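Local coordinates for putative lipoprotein (Bacteroides fragilis, PDB 3QNK) that probably binds glycans at the outer membrane as a SusD-family lipoprotein, helping to deliver them to a partner transporter, at residues Arg458-Gly472 against Thr484-Thr498. Sequence-based numbering, arbitrary orientation.
Sequences RRWKIGPETQTTLHG and TKTDIRTWNDRLYLT. With PO4 (phosphate ion), chain G.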
ATOM      1  N   ARG B 458     -21.530  15.391   5.052  1.00 43.89           N
ATOM      2  CA  ARG B 458     -20.473  15.808   5.982  1.00 41.86           C
ATOM      3  C   ARG B 458     -20.400  17.307   6.101  1.00 46.76           C
ATOM      4  O   ARG B 458     -20.356  17.842   7.227  1.00 49.51           O
ATOM      5  CB  ARG B 458     -19.128  15.259   5.466  1.00 35.69           C
ATOM      6  CG  ARG B 458     -17.927  15.618   6.294  1.00 34.54           C
ATOM      7  CD  ARG B 458     -16.774  14.691   5.945  1.00 27.47           C
ATOM      8  NE  ARG B 458     -16.746  13.489   6.770  1.00 39.23           N
ATOM      9  CZ  ARG B 458     -15.679  12.711   6.875  1.00 55.72           C
ATOM     10  NH1 ARG B 458     -14.569  13.010   6.214  1.00 35.61           N
ATOM     11  NH2 ARG B 458     -15.707  11.638   7.660  1.00 47.07           N
ATOM     12  N   ARG B 459     -20.360  17.997   4.941  1.00 41.06           N
ATOM     13  CA  ARG B 459     -20.231  19.454   4.901  1.00 40.55           C
ATOM     14  C   ARG B 459     -21.541  20.141   5.292  1.00 45.37           C
ATOM     15  O   ARG B 459     -21.499  21.143   6.002  1.00 46.90           O
ATOM     16  CB  ARG B 459     -19.690  19.953   3.559  1.00 38.73           C
ATOM     17  CG  ARG B 459     -20.609  19.772   2.375  1.00 47.67           C
ATOM     18  CD  ARG B 459     -19.854  20.074   1.118  1.00 47.35           C
ATOM     19  NE  ARG B 459     -20.712  19.925  -0.047  1.00 45.40           N
ATOM     20  CZ  ARG B 459     -21.466  20.891  -0.540  1.00 50.54           C
ATOM     21  NH1 ARG B 459     -21.465  22.097   0.016  1.00 31.10           N
ATOM     22  NH2 ARG B 459     -22.226  20.666  -1.594  1.00 41.40           N
ATOM     23  N   TRP B 460     -22.691  19.588   4.885  1.00 42.00           N
ATOM     24  CA  TRP B 460     -23.997  20.114   5.268  1.00 41.94           C
ATOM     25  C   TRP B 460     -24.351  19.742   6.688  1.00 46.20           C
ATOM     26  O   TRP B 460     -25.309  20.291   7.239  1.00 48.95           O
ATOM     27  CB  TRP B 460     -25.096  19.585   4.344  1.00 40.70           C
ATOM     28  CG  TRP B 460     -25.001  20.092   2.943  1.00 42.18           C
ATOM     29  CD1 TRP B 460     -24.460  21.270   2.528  1.00 44.96           C
ATOM     30  CD2 TRP B 460     -25.510  19.447   1.776  1.00 42.23           C
ATOM     31  NE1 TRP B 460     -24.566  21.381   1.168  1.00 44.33           N
ATOM     32  CE2 TRP B 460     -25.217  20.284   0.678  1.00 45.50           C
ATOM     33  CE3 TRP B 460     -26.174  18.225   1.551  1.00 43.56           C
ATOM     34  CZ2 TRP B 460     -25.549  19.943  -0.630  1.00 45.14           C
ATOM     35  CZ3 TRP B 460     -26.514  17.886   0.253  1.00 45.56           C
ATOM     36  CH2 TRP B 460     -26.214  18.746  -0.820  1.00 46.78           C
ATOM     37  N   LYS B 461     -23.599  18.788   7.276  1.00 39.92           N
ATOM     38  CA  LYS B 461     -23.793  18.291   8.627  1.00 39.24           C
ATOM     39  C   LYS B 461     -25.233  17.736   8.780  1.00 42.11           C
ATOM     40  O   LYS B 461     -25.993  18.230   9.597  1.00 42.02           O
ATOM     41  CB  LYS B 461     -23.430  19.343   9.707  1.00 40.68           C
ATOM     42  CG  LYS B 461     -21.938  19.624   9.760  1.00 49.43           C
ATOM     43  CD  LYS B 461     -21.491  20.208  11.104  1.00 62.63           C
ATOM     44  CE  LYS B 461     -20.005  20.572  11.200  1.00 80.49           C
ATOM     45  NZ  LYS B 461     -19.073  19.427  10.935  1.00 92.30           N
ATOM     46  N   ILE B 462     -25.594  16.720   7.947  1.00 37.16           N
ATOM     47  CA  ILE B 462     -26.913  16.064   7.942  1.00 36.14           C
ATOM     48  C   ILE B 462     -26.782  14.519   8.144  1.00 44.22           C
ATOM     49  O   ILE B 462     -27.646  13.748   7.686  1.00 44.25           O
ATOM     50  CB  ILE B 462     -27.751  16.410   6.687  1.00 37.93           C
ATOM     51  CG1 ILE B 462     -27.067  15.970   5.381  1.00 38.35           C
ATOM     52  CG2 ILE B 462     -28.139  17.885   6.674  1.00 38.00           C
ATOM     53  CD1 ILE B 462     -27.971  15.824   4.186  1.00 44.41           C
ATOM     54  N   GLY B 463     -25.731  14.109   8.866  1.00 40.55           N
ATOM     55  CA  GLY B 463     -25.461  12.718   9.189  1.00 40.38           C
ATOM     56  C   GLY B 463     -26.561  12.021   9.968  1.00 47.60           C
ATOM     57  O   GLY B 463     -26.994  10.917   9.588  1.00 47.45           O
ATOM     58  N   PRO B 464     -27.086  12.658  11.053  1.00 44.93           N
ATOM     59  CA  PRO B 464     -28.172  12.003  11.829  1.00 43.70           C
ATOM     60  C   PRO B 464     -29.422  11.694  10.997  1.00 49.61           C
ATOM     61  O   PRO B 464     -30.056  10.675  11.199  1.00 51.75           O
ATOM     62  CB  PRO B 464     -28.488  13.032  12.905  1.00 44.82           C
ATOM     63  CG  PRO B 464     -27.256  13.870  13.011  1.00 48.63           C
ATOM     64  CD  PRO B 464     -26.695  13.953  11.665  1.00 44.54           C
ATOM     65  N   GLU B 465     -29.755  12.567  10.065  1.00 46.12           N
ATOM     66  CA  GLU B 465     -30.908  12.490   9.178  1.00 46.29           C
ATOM     67  C   GLU B 465     -30.734  11.429   8.094  1.00 50.86           C
ATOM     68  O   GLU B 465     -31.732  10.868   7.619  1.00 52.65           O
ATOM     69  CB  GLU B 465     -31.122  13.869   8.484  1.00 48.80           C
ATOM     70  CG  GLU B 465     -31.481  15.050   9.385  1.00 62.50           C
ATOM     71  CD  GLU B 465     -30.381  15.965   9.887  1.00 90.58           C
ATOM     72  OE1 GLU B 465     -29.346  15.461  10.379  1.00 74.75           O
ATOM     73  OE2 GLU B 465     -30.601  17.198   9.875  1.00108.77           O
ATOM     74  N   THR B 466     -29.490  11.173   7.664  1.00 44.14           N
ATOM     75  CA  THR B 466     -29.246  10.271   6.546  1.00 42.00           C
ATOM     76  C   THR B 466     -28.742   8.886   6.965  1.00 45.85           C
ATOM     77  O   THR B 466     -29.138   7.893   6.354  1.00 44.16           O
ATOM     78  CB  THR B 466     -28.271  10.927   5.561  1.00 48.64           C
ATOM     79  OG1 THR B 466     -27.027  11.176   6.208  1.00 52.45           O
ATOM     80  CG2 THR B 466     -28.811  12.221   4.978  1.00 37.98           C
ATOM     81  N   GLN B 467     -27.874   8.794   7.999  1.00 44.14           N
ATOM     82  CA  GLN B 467     -27.348   7.497   8.430  1.00 41.68           C
ATOM     83  C   GLN B 467     -28.300   6.883   9.458  1.00 48.91           C
ATOM     84  O   GLN B 467     -28.040   6.916  10.669  1.00 51.11           O
ATOM     85  CB  GLN B 467     -25.907   7.635   8.956  1.00 42.01           C
ATOM     86  CG  GLN B 467     -24.872   8.044   7.898  1.00 34.85           C
ATOM     87  CD  GLN B 467     -24.652   6.971   6.853  1.00 51.03           C
ATOM     88  OE1 GLN B 467     -25.287   6.973   5.792  1.00 48.98           O
ATOM     89  NE2 GLN B 467     -23.721   6.060   7.096  1.00 34.03           N
ATOM     90  N   THR B 468     -29.439   6.355   8.954  1.00 45.45           N
ATOM     91  CA  THR B 468     -30.500   5.715   9.737  1.00 46.22           C
ATOM     92  C   THR B 468     -30.855   4.358   9.144  1.00 50.81           C
ATOM     93  O   THR B 468     -29.989   3.687   8.599  1.00 51.20           O
ATOM     94  CB  THR B 468     -31.759   6.601   9.795  1.00 59.17           C
ATOM     95  OG1 THR B 468     -32.077   7.066   8.486  1.00 57.21           O
ATOM     96  CG2 THR B 468     -31.620   7.753  10.731  1.00 65.95           C
ATOM     97  N   THR B 469     -32.141   3.950   9.262  1.00 45.88           N
ATOM     98  CA  THR B 469     -32.622   2.720   8.675  1.00 44.99           C
ATOM     99  C   THR B 469     -32.925   3.016   7.222  1.00 50.44           C
ATOM    100  O   THR B 469     -33.735   3.904   6.926  1.00 53.02           O
ATOM    101  CB  THR B 469     -33.801   2.155   9.446  1.00 41.84           C
ATOM    102  OG1 THR B 469     -33.359   1.840  10.762  1.00 47.58           O
ATOM    103  CG2 THR B 469     -34.366   0.899   8.799  1.00 37.19           C
ATOM    104  N   LEU B 470     -32.233   2.298   6.327  1.00 44.60           N
ATOM    105  CA  LEU B 470     -32.362   2.429   4.882  1.00 42.49           C
ATOM    106  C   LEU B 470     -33.170   1.257   4.367  1.00 48.18           C
ATOM    107  O   LEU B 470     -33.226   0.209   5.004  1.00 46.40           O
ATOM    108  CB  LEU B 470     -31.005   2.553   4.188  1.00 40.61           C
ATOM    109  CG  LEU B 470     -30.120   3.702   4.665  1.00 43.33           C
ATOM    110  CD1 LEU B 470     -28.770   3.580   4.070  1.00 43.05           C
ATOM    111  CD2 LEU B 470     -30.717   5.085   4.306  1.00 48.15           C
ATOM    112  N   HIS B 471     -33.837   1.461   3.230  1.00 46.40           N
ATOM    113  CA  HIS B 471     -34.769   0.507   2.679  1.00 46.19           C
ATOM    114  C   HIS B 471     -34.449   0.119   1.237  1.00 52.06           C
ATOM    115  O   HIS B 471     -33.564   0.686   0.598  1.00 50.17           O
ATOM    116  CB  HIS B 471     -36.180   1.116   2.760  1.00 46.52           C
ATOM    117  CG  HIS B 471     -36.608   1.395   4.164  1.00 49.49           C
ATOM    118  ND1 HIS B 471     -36.322   2.603   4.784  1.00 49.90           N
ATOM    119  CD2 HIS B 471     -37.203   0.574   5.063  1.00 50.83           C
ATOM    120  CE1 HIS B 471     -36.790   2.492   6.017  1.00 48.94           C
ATOM    121  NE2 HIS B 471     -37.316   1.285   6.233  1.00 50.07           N
ATOM    122  N   GLY B 472     -35.194  -0.872   0.759  1.00 50.78           N
ATOM    123  CA  GLY B 472     -35.122  -1.387  -0.604  1.00 50.27           C
ATOM    124  C   GLY B 472     -36.393  -2.126  -0.959  1.00 51.20           C
ATOM    125  O   GLY B 472     -37.387  -2.009  -0.248  1.00 52.02           O
ATOM    126  N   THR B 484     -38.441  -3.351   1.998  1.00 47.46           N
ATOM    127  CA  THR B 484     -37.590  -3.993   3.018  1.00 47.07           C
ATOM    128  C   THR B 484     -36.657  -3.028   3.719  1.00 47.86           C
ATOM    129  O   THR B 484     -36.341  -1.989   3.142  1.00 49.64           O
ATOM    130  CB  THR B 484     -36.694  -5.048   2.307  1.00 53.90           C
ATOM    131  OG1 THR B 484     -35.851  -4.399   1.326  1.00 56.93           O
ATOM    132  CG2 THR B 484     -37.512  -6.157   1.662  1.00 45.68           C
ATOM    133  N   LYS B 485     -36.148  -3.403   4.905  1.00 40.25           N
ATOM    134  CA  LYS B 485     -35.070  -2.698   5.615  1.00 37.87           C
ATOM    135  C   LYS B 485     -33.778  -3.241   5.007  1.00 43.09           C
ATOM    136  O   LYS B 485     -33.659  -4.459   4.865  1.00 45.46           O
ATOM    137  CB  LYS B 485     -35.137  -2.930   7.135  1.00 38.60           C
ATOM    138  CG  LYS B 485     -36.150  -2.071   7.864  1.00 41.62           C
ATOM    139  CD  LYS B 485     -36.329  -2.554   9.292  1.00 43.14           C
ATOM    140  CE  LYS B 485     -36.867  -1.520  10.276  1.00 44.23           C
ATOM    141  NZ  LYS B 485     -38.359  -1.446  10.321  1.00 64.95           N
ATOM    142  N   THR B 486     -32.860  -2.387   4.553  1.00 39.29           N
ATOM    143  CA  THR B 486     -31.640  -2.891   3.897  1.00 39.55           C
ATOM    144  C   THR B 486     -30.398  -2.688   4.751  1.00 44.31           C
ATOM    145  O   THR B 486     -29.402  -3.382   4.539  1.00 45.67           O
ATOM    146  CB  THR B 486     -31.447  -2.263   2.519  1.00 49.63           C
ATOM    147  OG1 THR B 486     -31.613  -0.853   2.642  1.00 50.79           O
ATOM    148  CG2 THR B 486     -32.427  -2.817   1.463  1.00 45.94           C
ATOM    149  N   ASP B 487     -30.442  -1.751   5.718  1.00 39.01           N
ATOM    150  CA  ASP B 487     -29.319  -1.436   6.597  1.00 37.60           C
ATOM    151  C   ASP B 487     -29.806  -0.617   7.785  1.00 44.37           C
ATOM    152  O   ASP B 487     -30.503   0.390   7.603  1.00 43.78           O
ATOM    153  CB  ASP B 487     -28.202  -0.675   5.842  1.00 38.44           C
ATOM    154  CG  ASP B 487     -26.798  -0.986   6.331  1.00 49.97           C
ATOM    155  OD1 ASP B 487     -26.651  -1.913   7.182  1.00 44.34           O
ATOM    156  OD2 ASP B 487     -25.831  -0.299   5.861  1.00 60.25           O
ATOM    157  N   ILE B 488     -29.463  -1.067   9.001  1.00 42.37           N
ATOM    158  CA  ILE B 488     -29.807  -0.356  10.230  1.00 41.95           C
ATOM    159  C   ILE B 488     -28.536   0.396  10.660  1.00 48.14           C
ATOM    160  O   ILE B 488     -27.693  -0.133  11.405  1.00 52.89           O
ATOM    161  CB  ILE B 488     -30.406  -1.260  11.347  1.00 43.83           C
ATOM    162  CG1 ILE B 488     -31.351  -2.363  10.822  1.00 44.88           C
ATOM    163  CG2 ILE B 488     -31.006  -0.437  12.462  1.00 42.87           C
ATOM    164  CD1 ILE B 488     -32.596  -1.982  10.088  1.00 50.68           C
ATOM    165  N   ARG B 489     -28.376   1.596  10.128  1.00 42.29           N
ATOM    166  CA  ARG B 489     -27.219   2.456  10.415  1.00 40.82           C
ATOM    167  C   ARG B 489     -27.447   3.349  11.646  1.00 43.68           C
ATOM    168  O   ARG B 489     -28.592   3.549  12.103  1.00 40.48           O
ATOM    169  CB  ARG B 489     -26.872   3.336   9.193  1.00 33.62           C
ATOM    170  CG  ARG B 489     -26.408   2.515   8.023  1.00 35.16           C
ATOM    171  CD  ARG B 489     -25.995   3.331   6.841  1.00 44.14           C
ATOM    172  NE  ARG B 489     -25.700   2.449   5.711  1.00 47.25           N
ATOM    173  CZ  ARG B 489     -25.393   2.873   4.493  1.00 53.48           C
ATOM    174  NH1 ARG B 489     -25.323   4.168   4.233  1.00 49.79           N
ATOM    175  NH2 ARG B 489     -25.196   2.006   3.515  1.00 45.12           N
ATOM    176  N   THR B 490     -26.350   3.949  12.117  1.00 41.26           N
ATOM    177  CA  THR B 490     -26.419   4.911  13.197  1.00 41.73           C
ATOM    178  C   THR B 490     -25.431   6.013  12.908  1.00 47.00           C
ATOM    179  O   THR B 490     -24.678   5.924  11.942  1.00 45.68           O
ATOM    180  CB  THR B 490     -26.270   4.291  14.592  1.00 48.13           C
ATOM    181  OG1 THR B 490     -26.776   5.247  15.548  1.00 45.52           O
ATOM    182  CG2 THR B 490     -24.824   3.846  14.911  1.00 43.40           C
ATOM    183  N   TRP B 491     -25.449   7.064  13.760  1.00 44.49           N
ATOM    184  CA  TRP B 491     -24.605   8.244  13.623  1.00 42.42           C
ATOM    185  C   TRP B 491     -24.000   8.695  14.958  1.00 47.40           C
ATOM    186  O   TRP B 491     -24.555   8.447  16.038  1.00 49.75           O
ATOM    187  CB  TRP B 491     -25.452   9.393  13.031  1.00 40.24           C
ATOM    188  CG  TRP B 491     -24.646  10.636  12.793  1.00 41.29           C
ATOM    189  CD1 TRP B 491     -24.505  11.700  13.642  1.00 44.16           C
ATOM    190  CD2 TRP B 491     -23.709  10.848  11.725  1.00 40.44           C
ATOM    191  NE1 TRP B 491     -23.554  12.561  13.166  1.00 42.98           N
ATOM    192  CE2 TRP B 491     -23.042  12.060  11.991  1.00 43.96           C
ATOM    193  CE3 TRP B 491     -23.353  10.112  10.575  1.00 41.06           C
ATOM    194  CZ2 TRP B 491     -22.052  12.566  11.140  1.00 42.88           C
ATOM    195  CZ3 TRP B 491     -22.421  10.646   9.698  1.00 41.79           C
ATOM    196  CH2 TRP B 491     -21.790  11.865   9.978  1.00 42.66           C
ATOM    197  N   ASN B 492     -22.852   9.350  14.865  1.00 41.99           N
ATOM    198  CA  ASN B 492     -22.148  10.085  15.913  1.00 42.04           C
ATOM    199  C   ASN B 492     -21.414  11.242  15.233  1.00 47.05           C
ATOM    200  O   ASN B 492     -20.802  11.034  14.187  1.00 45.73           O
ATOM    201  CB  ASN B 492     -21.215   9.233  16.729  1.00 37.34           C
ATOM    202  CG  ASN B 492     -20.649  10.003  17.887  1.00 54.42           C
ATOM    203  OD1 ASN B 492     -19.712  10.783  17.737  1.00 51.43           O
ATOM    204  ND2 ASN B 492     -21.273   9.886  19.054  1.00 45.43           N
ATOM    205  N   ASP B 493     -21.472  12.444  15.823  1.00 43.65           N
ATOM    206  CA  ASP B 493     -20.876  13.630  15.220  1.00 41.81           C
ATOM    207  C   ASP B 493     -19.362  13.509  14.955  1.00 45.34           C
ATOM    208  O   ASP B 493     -18.875  14.213  14.073  1.00 44.73           O
ATOM    209  CB  ASP B 493     -21.206  14.858  16.049  1.00 43.00           C
ATOM    210  CG  ASP B 493     -22.665  15.309  15.937  1.00 51.82           C
ATOM    211  OD1 ASP B 493     -23.365  14.878  14.971  1.00 48.11           O
ATOM    212  OD2 ASP B 493     -23.080  16.159  16.747  1.00 61.70           O
ATOM    213  N   ARG B 494     -18.644  12.554  15.595  1.00 39.77           N
ATOM    214  CA  ARG B 494     -17.212  12.351  15.337  1.00 38.62           C
ATOM    215  C   ARG B 494     -16.977  11.894  13.901  1.00 45.51           C
ATOM    216  O   ARG B 494     -15.875  12.094  13.381  1.00 48.24           O
ATOM    217  CB  ARG B 494     -16.590  11.331  16.326  1.00 36.86           C
ATOM    218  CG  ARG B 494     -17.067   9.893  16.129  1.00 38.03           C
ATOM    219  CD  ARG B 494     -16.442   8.952  17.098  1.00 36.69           C
ATOM    220  NE  ARG B 494     -16.832   7.593  16.765  1.00 41.11           N
ATOM    221  CZ  ARG B 494     -16.211   6.500  17.192  1.00 55.55           C
ATOM    222  NH1 ARG B 494     -15.126   6.596  17.951  1.00 41.88           N
ATOM    223  NH2 ARG B 494     -16.652   5.304  16.838  1.00 40.50           N
ATOM    224  N   LEU B 495     -18.010  11.277  13.267  1.00 41.29           N
ATOM    225  CA  LEU B 495     -18.002  10.772  11.888  1.00 39.19           C
ATOM    226  C   LEU B 495     -17.970  11.900  10.849  1.00 44.85           C
ATOM    227  O   LEU B 495     -17.910  11.625   9.640  1.00 45.14           O
ATOM    228  CB  LEU B 495     -19.196   9.850  11.634  1.00 37.78           C
ATOM    229  CG  LEU B 495     -19.300   8.553  12.463  1.00 40.42           C
ATOM    230  CD1 LEU B 495     -20.589   7.852  12.149  1.00 40.37           C
ATOM    231  CD2 LEU B 495     -18.112   7.584  12.207  1.00 34.61           C
ATOM    232  N   TYR B 496     -17.955  13.186  11.312  1.00 43.11           N
ATOM    233  CA  TYR B 496     -17.834  14.354  10.404  1.00 41.23           C
ATOM    234  C   TYR B 496     -16.370  14.506   9.961  1.00 47.42           C
ATOM    235  O   TYR B 496     -16.076  15.279   9.037  1.00 46.38           O
ATOM    236  CB  TYR B 496     -18.394  15.637  11.012  1.00 39.25           C
ATOM    237  CG  TYR B 496     -19.907  15.723  10.948  1.00 39.31           C
ATOM    238  CD1 TYR B 496     -20.595  15.451   9.769  1.00 39.10           C
ATOM    239  CD2 TYR B 496     -20.650  16.099  12.062  1.00 42.70           C
ATOM    240  CE1 TYR B 496     -21.986  15.505   9.715  1.00 39.72           C
ATOM    241  CE2 TYR B 496     -22.050  16.129  12.025  1.00 44.05           C
ATOM    242  CZ  TYR B 496     -22.710  15.857  10.844  1.00 46.55           C
ATOM    243  OH  TYR B 496     -24.081  15.911  10.821  1.00 46.25           O
ATOM    244  N   LEU B 497     -15.462  13.682  10.566  1.00 43.79           N
ATOM    245  CA  LEU B 497     -14.046  13.586  10.202  1.00 42.28           C
ATOM    246  C   LEU B 497     -13.584  12.143  10.264  1.00 45.45           C
ATOM    247  O   LEU B 497     -14.067  11.388  11.108  1.00 47.47           O
ATOM    248  CB  LEU B 497     -13.173  14.466  11.111  1.00 41.87           C
ATOM    249  CG  LEU B 497     -13.177  15.983  10.838  1.00 45.79           C
ATOM    250  CD1 LEU B 497     -12.215  16.685  11.765  1.00 46.43           C
ATOM    251  CD2 LEU B 497     -12.797  16.298   9.356  1.00 44.42           C
ATOM    252  N   THR B 498     -12.659  11.751   9.367  1.00 40.88           N
ATOM    253  CA  THR B 498     -12.051  10.400   9.302  1.00 40.29           C
ATOM    254  C   THR B 498     -10.944  10.279  10.358  1.00 43.01           C
ATOM    255  O   THR B 498     -10.175  11.230  10.502  1.00 43.98           O
ATOM    256  CB  THR B 498     -11.530  10.141   7.882  1.00 43.15           C
ATOM    257  OG1 THR B 498     -12.656  10.186   7.022  1.00 53.81           O
ATOM    258  CG2 THR B 498     -10.827   8.781   7.728  1.00 32.65           C
TER
HETATM  259  P   PO4 G 602     -27.736  -4.874   9.402  1.00 83.73           P
HETATM  260  O1  PO4 G 602     -27.631  -3.618  10.541  1.00 89.43           O
HETATM  261  O2  PO4 G 602     -27.485  -6.433  10.157  1.00 81.58           O
HETATM  262  O3  PO4 G 602     -29.196  -4.637   8.863  1.00 92.15           O
HETATM  263  O4  PO4 G 602     -26.941  -4.643   7.979  1.00 83.21           O
HETATM  264  O   HOH W   1     -22.662   6.396   9.887  1.00 38.77           O
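Trp491 lies flat against the backbone at Gly463: Gly463 CA sits 3.5 Å from the centroid of the six-membered ring and 7° off its normal, a CH-pi contact this close because Gly463 has no CB, which would have pointed into the ring. On the same face Pro464 CD makes a second CH-pi contact, over the five-membered ring, and Leu495 CB backs the other face. At the indole edge, Trp491 NE1 donates in the ring plane to Asp493 OD1, 2.9 Å away, which helps to set the ring's rotation. Its CZ2 in turn lies over one face of Tyr496, whose opposite face receives Lys461 CG, 12° off the normal; Lys461 NZ adds an off-centre cation-pi contact. The phenol ends at the helix start, where Gly463 N donates to Tyr496 OH at 3.1 Å. Arg458, its chain bent at chi3 (-90°), sends NH2 to Leu495 O at 3.0 Å.

Further along, Arg489 stretches out from CG to NE, and Leu470 CD1 rests over the centre of its guanidinium. Two partners lie in that group's plane: Gln467 OE1, 3.2 Å from Arg489 NH1, and Asp487 OD2, 2.8 Å from Arg489 NE in a salt bridge. Gln467 NE2 turns to Asn62 and a water that also binds Thr490 O, while Asp487 OD1 bonds to Tyr63. Beyond lies the hairpin of strands 469-475 and 480-488, with a classic beta bulge at Thr486 and Asp487 opposite Leu470; Leu470 N to Asp487 O is 2.9 Å. The contact thus passes from aromatic packing on glycine and proline to a polar network, its amide and carboxylate turned out of the guanidinium plane; their oxygens fix how the guanidinium is turned, and the carboxylate probably favours its charged form.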